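Local atomic coordinates of PTS system glucose-specific EIIA component (PDB entry 2GPR), a protein that probably accepts a phosphoryl group from phospho-HPr on a histidine and passes it to the EIIB domain during glucose uptake by the sugar phosphotransferase system. Residues L76-L81 with K123-F128; I19-V24 with L34-A39. One frame throughout, in Å; residues are numbered along the deposited sequence.

Contact 1: residues L76-L81 with K123-F128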
loop_
_atom_site.group_PDB
_atom_site.type_symbol
_atom_site.label_atom_id
_atom_site.label_comp_id
_atom_site.label_asym_id
_atom_site.label_seq_id
_atom_site.Cartn_x
_atom_site.Cartn_y
_atom_site.Cartn_z
ATOM N N LEU A 76 -5.458 0.960 -1.671
ATOM C CA LEU A 76 -4.419 1.679 -2.376
ATOM C C LEU A 76 -3.040 1.709 -1.654
ATOM O O LEU A 76 -2.917 2.053 -0.471
ATOM C CB LEU A 76 -4.936 3.082 -2.768
ATOM C CG LEU A 76 -3.948 3.991 -3.474
ATOM C CD1 LEU A 76 -4.151 3.907 -4.975
ATOM C CD2 LEU A 76 -4.244 5.420 -3.044
ATOM N N LEU A 77 -2.002 1.320 -2.392
ATOM C CA LEU A 77 -0.600 1.393 -2.011
ATOM C C LEU A 77 -0.048 2.611 -2.767
ATOM O O LEU A 77 -0.166 2.702 -3.985
ATOM C CB LEU A 77 0.179 0.137 -2.490
ATOM C CG LEU A 77 1.557 -0.152 -1.879
ATOM C CD1 LEU A 77 2.539 -0.581 -2.953
ATOM C CD2 LEU A 77 2.131 0.898 -0.913
ATOM N N HIS A 78 0.527 3.551 -2.044
ATOM C CA HIS A 78 1.011 4.745 -2.605
ATOM C C HIS A 78 2.372 5.028 -2.091
ATOM O O HIS A 78 2.496 5.348 -0.926
ATOM C CB HIS A 78 0.057 5.814 -2.170
ATOM C CG HIS A 78 0.385 7.150 -2.727
ATOM N ND1 HIS A 78 1.543 7.815 -2.337
ATOM C CD2 HIS A 78 -0.330 7.960 -3.566
ATOM C CE1 HIS A 78 1.508 8.994 -2.931
ATOM N NE2 HIS A 78 0.416 9.108 -3.692
ATOM N N ILE A 79 3.408 4.811 -2.933
ATOM C CA ILE A 79 4.746 4.992 -2.484
ATOM C C ILE A 79 5.074 6.429 -2.245
ATOM O O ILE A 79 4.936 7.243 -3.145
ATOM C CB ILE A 79 5.792 4.341 -3.355
ATOM C CG1 ILE A 79 5.530 2.847 -3.410
ATOM C CG2 ILE A 79 7.197 4.617 -2.752
ATOM C CD1 ILE A 79 4.484 2.472 -4.425
ATOM N N GLY A 80 5.560 6.729 -1.015
ATOM C CA GLY A 80 5.956 8.078 -0.602
ATOM C C GLY A 80 4.846 9.122 -0.770
ATOM O O GLY A 80 3.665 8.839 -0.747
ATOM N N LEU A 81 5.269 10.339 -0.937
ATOM C CA LEU A 81 4.430 11.484 -1.097
ATOM C C LEU A 81 4.934 12.272 -2.351
ATOM O O LEU A 81 6.133 12.284 -2.656
ATOM C CB LEU A 81 4.512 12.338 0.199
ATOM C CG LEU A 81 3.453 12.044 1.272
ATOM C CD1 LEU A 81 3.065 10.579 1.348
ATOM C CD2 LEU A 81 3.946 12.477 2.633
ATOM N N LYS A 123 7.473 7.797 3.160
ATOM C CA LYS A 123 6.540 7.076 3.960
ATOM C C LYS A 123 5.374 6.770 3.037
ATOM O O LYS A 123 4.896 7.683 2.392
ATOM C CB LYS A 123 6.105 7.960 5.094
ATOM C CG LYS A 123 7.083 7.973 6.264
ATOM C CD LYS A 123 6.507 8.840 7.381
ATOM C CE LYS A 123 7.540 9.662 8.118
ATOM N NZ LYS A 123 6.930 10.694 8.981
ATOM N N SER A 124 5.051 5.482 2.866
ATOM C CA SER A 124 4.061 5.015 1.912
ATOM C C SER A 124 2.726 4.609 2.494
ATOM O O SER A 124 2.654 3.661 3.241
ATOM C CB SER A 124 4.635 3.891 1.083
ATOM O OG SER A 124 5.812 4.342 0.392
ATOM N N PRO A 125 1.651 5.269 2.047
ATOM C CA PRO A 125 0.352 4.968 2.580
ATOM C C PRO A 125 -0.373 3.770 1.982
ATOM O O PRO A 125 -0.322 3.491 0.774
ATOM C CB PRO A 125 -0.459 6.243 2.482
ATOM C CG PRO A 125 0.487 7.352 2.053
ATOM C CD PRO A 125 1.791 6.700 1.668
ATOM N N ILE A 126 -1.086 3.066 2.863
ATOM C CA ILE A 126 -1.914 1.907 2.530
ATOM C C ILE A 126 -3.355 2.235 2.908
ATOM O O ILE A 126 -3.738 2.179 4.092
ATOM C CB ILE A 126 -1.494 0.639 3.322
ATOM C CG1 ILE A 126 0.010 0.407 3.321
ATOM C CG2 ILE A 126 -2.208 -0.595 2.778
ATOM C CD1 ILE A 126 0.591 0.352 1.918
ATOM N N ILE A 127 -4.173 2.614 1.958
ATOM C CA ILE A 127 -5.513 2.959 2.369
ATOM C C ILE A 127 -6.540 2.154 1.699
ATOM O O ILE A 127 -6.400 1.767 0.570
ATOM C CB ILE A 127 -5.821 4.425 2.121
ATOM C CG1 ILE A 127 -5.282 4.844 0.772
ATOM C CG2 ILE A 127 -5.248 5.359 3.194
ATOM C CD1 ILE A 127 -6.173 5.931 0.174
ATOM N N PHE A 128 -7.593 1.914 2.408
ATOM C CA PHE A 128 -8.706 1.234 1.827
ATOM C C PHE A 128 -9.609 2.305 1.259
ATOM O O PHE A 128 -10.229 3.138 2.020
ATOM C CB PHE A 128 -9.472 0.349 2.815
ATOM C CG PHE A 128 -8.577 -0.599 3.541
ATOM C CD1 PHE A 128 -7.720 -0.122 4.530
ATOM C CD2 PHE A 128 -8.556 -1.954 3.218
ATOM C CE1 PHE A 128 -6.826 -0.986 5.162
ATOM C CE2 PHE A 128 -7.729 -2.841 3.904
ATOM C CZ PHE A 128 -6.834 -2.346 4.852
#
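Leu77 and Ile126 meet side by side on the buried face of an antiparallel strand pair. Leu77 CD2 lies 3.3 Å from Ile126 CD1, short for two methyls and of doubtful exact value. Ser124 lies on the same face. Its OG accepts a bond from Gly80 N at 2.8 Å, nearly straight at 162°, and is bonded to Ile122 O. This grip on the hydroxyl ties Gly80, after strand 74-78, to Ser124 on the tight side. CG2 of Ile79 rests 3.4 Å from the same OG.

On the other face Pro125 is buried, with CD pressed against His78 O. The looser, partly exposed side is Leu76 and the His78 ring. Leu76 CD2 reaches Ile127 CD1 at 3.8 Å. With CG anti to the backbone N (chi1 -177°), the His78 side chain lies alongside Pro125, ND1 obliquely 4.2 Å from Pro125 CD. A weak, bent bond joins His78 ND1 to Gly80 O. NE2, the tele nitrogen, is probably the phosphorylated atom, and His63 lies close by.

The backbones pair through Leu76 and Ile127, which exchange two bonds, and His78 N adds one to Pro125 O (2.9 Å). The pairing includes the strand that ends at His78, the probable phosphohistidine. Phe47 of strand 46-48 covers the Leu77 face, and Phe29 of helix 27-30 touches His78 and Pro125. Strands 64-68 and 36-42 flank the pair in the sheet.

Contact 2: residues I19-V24 with L34-A39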
loop_
_atom_site.group_PDB
_atom_site.type_symbol
_atom_site.label_atom_id
_atom_site.label_comp_id
_atom_site.label_asym_id
_atom_site.label_seq_id
_atom_site.Cartn_x
_atom_site.Cartn_y
_atom_site.Cartn_z
ATOM N N ILE A 19 3.423 2.676 10.583
ATOM C CA ILE A 19 3.199 3.869 11.368
ATOM C C ILE A 19 1.757 4.217 11.057
ATOM O O ILE A 19 1.178 3.558 10.206
ATOM C CB ILE A 19 4.164 5.006 10.948
ATOM C CG1 ILE A 19 3.854 5.497 9.521
ATOM C CG2 ILE A 19 5.604 4.516 10.935
ATOM C CD1 ILE A 19 5.111 5.942 8.794
ATOM N N THR A 20 1.190 5.243 11.700
ATOM C CA THR A 20 -0.201 5.647 11.477
ATOM C C THR A 20 -0.300 6.701 10.416
ATOM O O THR A 20 0.723 7.258 10.002
ATOM C CB THR A 20 -0.918 6.124 12.772
ATOM O OG1 THR A 20 -0.220 7.209 13.382
ATOM C CG2 THR A 20 -1.077 4.984 13.774
ATOM N N LEU A 21 -1.534 6.957 9.977
ATOM C CA LEU A 21 -1.770 7.947 8.961
ATOM C C LEU A 21 -1.533 9.334 9.541
ATOM O O LEU A 21 -1.215 10.326 8.868
ATOM C CB LEU A 21 -3.190 7.872 8.382
ATOM C CG LEU A 21 -3.412 6.738 7.376
ATOM C CD1 LEU A 21 -4.836 6.841 6.847
ATOM C CD2 LEU A 21 -2.406 6.773 6.206
ATOM N N ASP A 22 -1.695 9.409 10.801
ATOM C CA ASP A 22 -1.501 10.665 11.432
ATOM C C ASP A 22 -0.026 11.016 11.394
ATOM O O ASP A 22 0.373 12.170 11.528
ATOM C CB ASP A 22 -2.088 10.677 12.858
ATOM C CG ASP A 22 -3.163 9.627 13.053
ATOM O OD1 ASP A 22 -2.847 8.483 12.529
ATOM O OD2 ASP A 22 -4.207 9.871 13.586
ATOM N N GLU A 23 0.813 10.015 11.160
ATOM C CA GLU A 23 2.223 10.280 11.072
ATOM C C GLU A 23 2.667 10.617 9.655
ATOM O O GLU A 23 3.867 10.654 9.368
ATOM C CB GLU A 23 3.049 9.139 11.626
ATOM C CG GLU A 23 2.923 9.020 13.157
ATOM C CD GLU A 23 3.031 7.588 13.651
ATOM O OE1 GLU A 23 4.218 7.060 13.435
ATOM O OE2 GLU A 23 2.095 6.972 14.180
ATOM N N VAL A 24 1.688 10.848 8.769
ATOM C CA VAL A 24 1.913 11.186 7.366
ATOM C C VAL A 24 1.691 12.663 7.112
ATOM O O VAL A 24 0.666 13.222 7.489
ATOM C CB VAL A 24 1.004 10.377 6.483
ATOM C CG1 VAL A 24 1.205 10.778 5.021
ATOM C CG2 VAL A 24 1.234 8.896 6.713
ATOM N N LEU A 34 -9.805 10.160 1.623
ATOM C CA LEU A 34 -10.240 9.136 0.701
ATOM C C LEU A 34 -10.482 7.789 1.342
ATOM O O LEU A 34 -11.041 6.876 0.739
ATOM C CB LEU A 34 -9.261 9.021 -0.478
ATOM C CG LEU A 34 -9.539 10.063 -1.554
ATOM C CD1 LEU A 34 -8.580 9.876 -2.727
ATOM C CD2 LEU A 34 -10.991 9.931 -2.034
ATOM N N GLY A 35 -10.043 7.662 2.586
ATOM C CA GLY A 35 -10.184 6.410 3.278
ATOM C C GLY A 35 -9.246 6.332 4.447
ATOM O O GLY A 35 -8.555 7.306 4.746
ATOM N N ASP A 36 -9.253 5.130 5.082
ATOM C CA ASP A 36 -8.478 4.772 6.280
ATOM C C ASP A 36 -7.427 3.763 5.953
ATOM O O ASP A 36 -7.310 3.374 4.806
ATOM C CB ASP A 36 -9.385 4.203 7.394
ATOM C CG ASP A 36 -8.928 4.551 8.792
ATOM O OD1 ASP A 36 -7.609 4.527 8.932
ATOM O OD2 ASP A 36 -9.704 4.866 9.689
ATOM N N GLY A 37 -6.651 3.370 6.961
ATOM C CA GLY A 37 -5.563 2.376 6.810
ATOM C C GLY A 37 -4.346 2.807 7.585
ATOM O O GLY A 37 -4.452 3.400 8.630
ATOM N N PHE A 38 -3.191 2.597 7.040
ATOM C CA PHE A 38 -1.970 2.995 7.722
ATOM C C PHE A 38 -0.824 3.333 6.729
ATOM O O PHE A 38 -1.053 3.627 5.577
ATOM C CB PHE A 38 -1.542 1.930 8.665
ATOM C CG PHE A 38 -1.546 0.635 7.918
ATOM C CD1 PHE A 38 -2.726 -0.079 7.740
ATOM C CD2 PHE A 38 -0.386 0.145 7.330
ATOM C CE1 PHE A 38 -2.772 -1.265 7.020
ATOM C CE2 PHE A 38 -0.403 -1.053 6.607
ATOM C CZ PHE A 38 -1.599 -1.752 6.444
ATOM N N ALA A 39 0.414 3.330 7.179
ATOM C CA ALA A 39 1.522 3.662 6.309
ATOM C C ALA A 39 2.776 2.849 6.641
ATOM O O ALA A 39 2.832 2.015 7.528
ATOM C CB ALA A 39 1.812 5.166 6.301
HETATM O O HOH W 1 -3.557 5.121 10.958
#
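Ile19 and Ala39 form an antiparallel hydrogen-bonded pair, the one bridge between these segments. Ala39 N donates to Ile19 O at 3.1 Å. Ile19 N donates to Ala39 O at 3.2 Å and comes from well above that carbonyl plane, 55° out of it. Past this pair the two chains part, and a water fills the next rung. It accepts from Leu21 N at 2.9 Å and donates to Gly37 O at 3.0 Å.

The apolar contacts centre on Ala39. Its CB meets CG1 of Ile19 and CG2 of Val24, each at 3.8 Å. With CG1 between the backbone N and carbonyl carbon (chi1 67°), Ile19 comes up against that methyl. Leu21 lies against the backbone of Gly37 and Phe38: CD2 is 3.5 Å from Phe38 O, and CG packs on Gly37 O.

Polar bonds within 19-24 shape two overlapping type I turns that bring Val24 back to Ala39. Glu23 N bonds to Thr20 O and Val24 N to Leu21 O. In return, Thr20 N reaches Glu23 OE2 at 3.2 Å, from above the carboxylate plane.

The pair lies at the margin of the large antiparallel sheet of the IIA beta-sandwich, where 16-19 is the outermost strand. Asp22 OD1 makes a salt bridge to Arg32 in the loop after helix 27-30. Strand 124-130 flanks 36-42 on its other side, and Leu21 also touches Ile127. Phe38 packs on Val150 and Ala151 of strand 149-153.

From the N terminus, contact 2 comes first. It closes a short loop that carries helix 27-30 and brings edge strand 16-19 onto strand 36-42. Contact 1 opens later and closes a much longer loop, from strand 74-78 to strand 124-130, with helix 112-118 within it. The two loops follow in series and neither nest nor cross. They meet in one sheet, because strands 36-42 and 124-130 are neighbours. Ile126 N to Phe38 O and Phe128 N to Asp36 O, both 2.8 Å, are probable hydrogen bonds between them. Lys123 NZ also bonds to Glu23 O. Together they join the sheet's edge to the strand bearing His78.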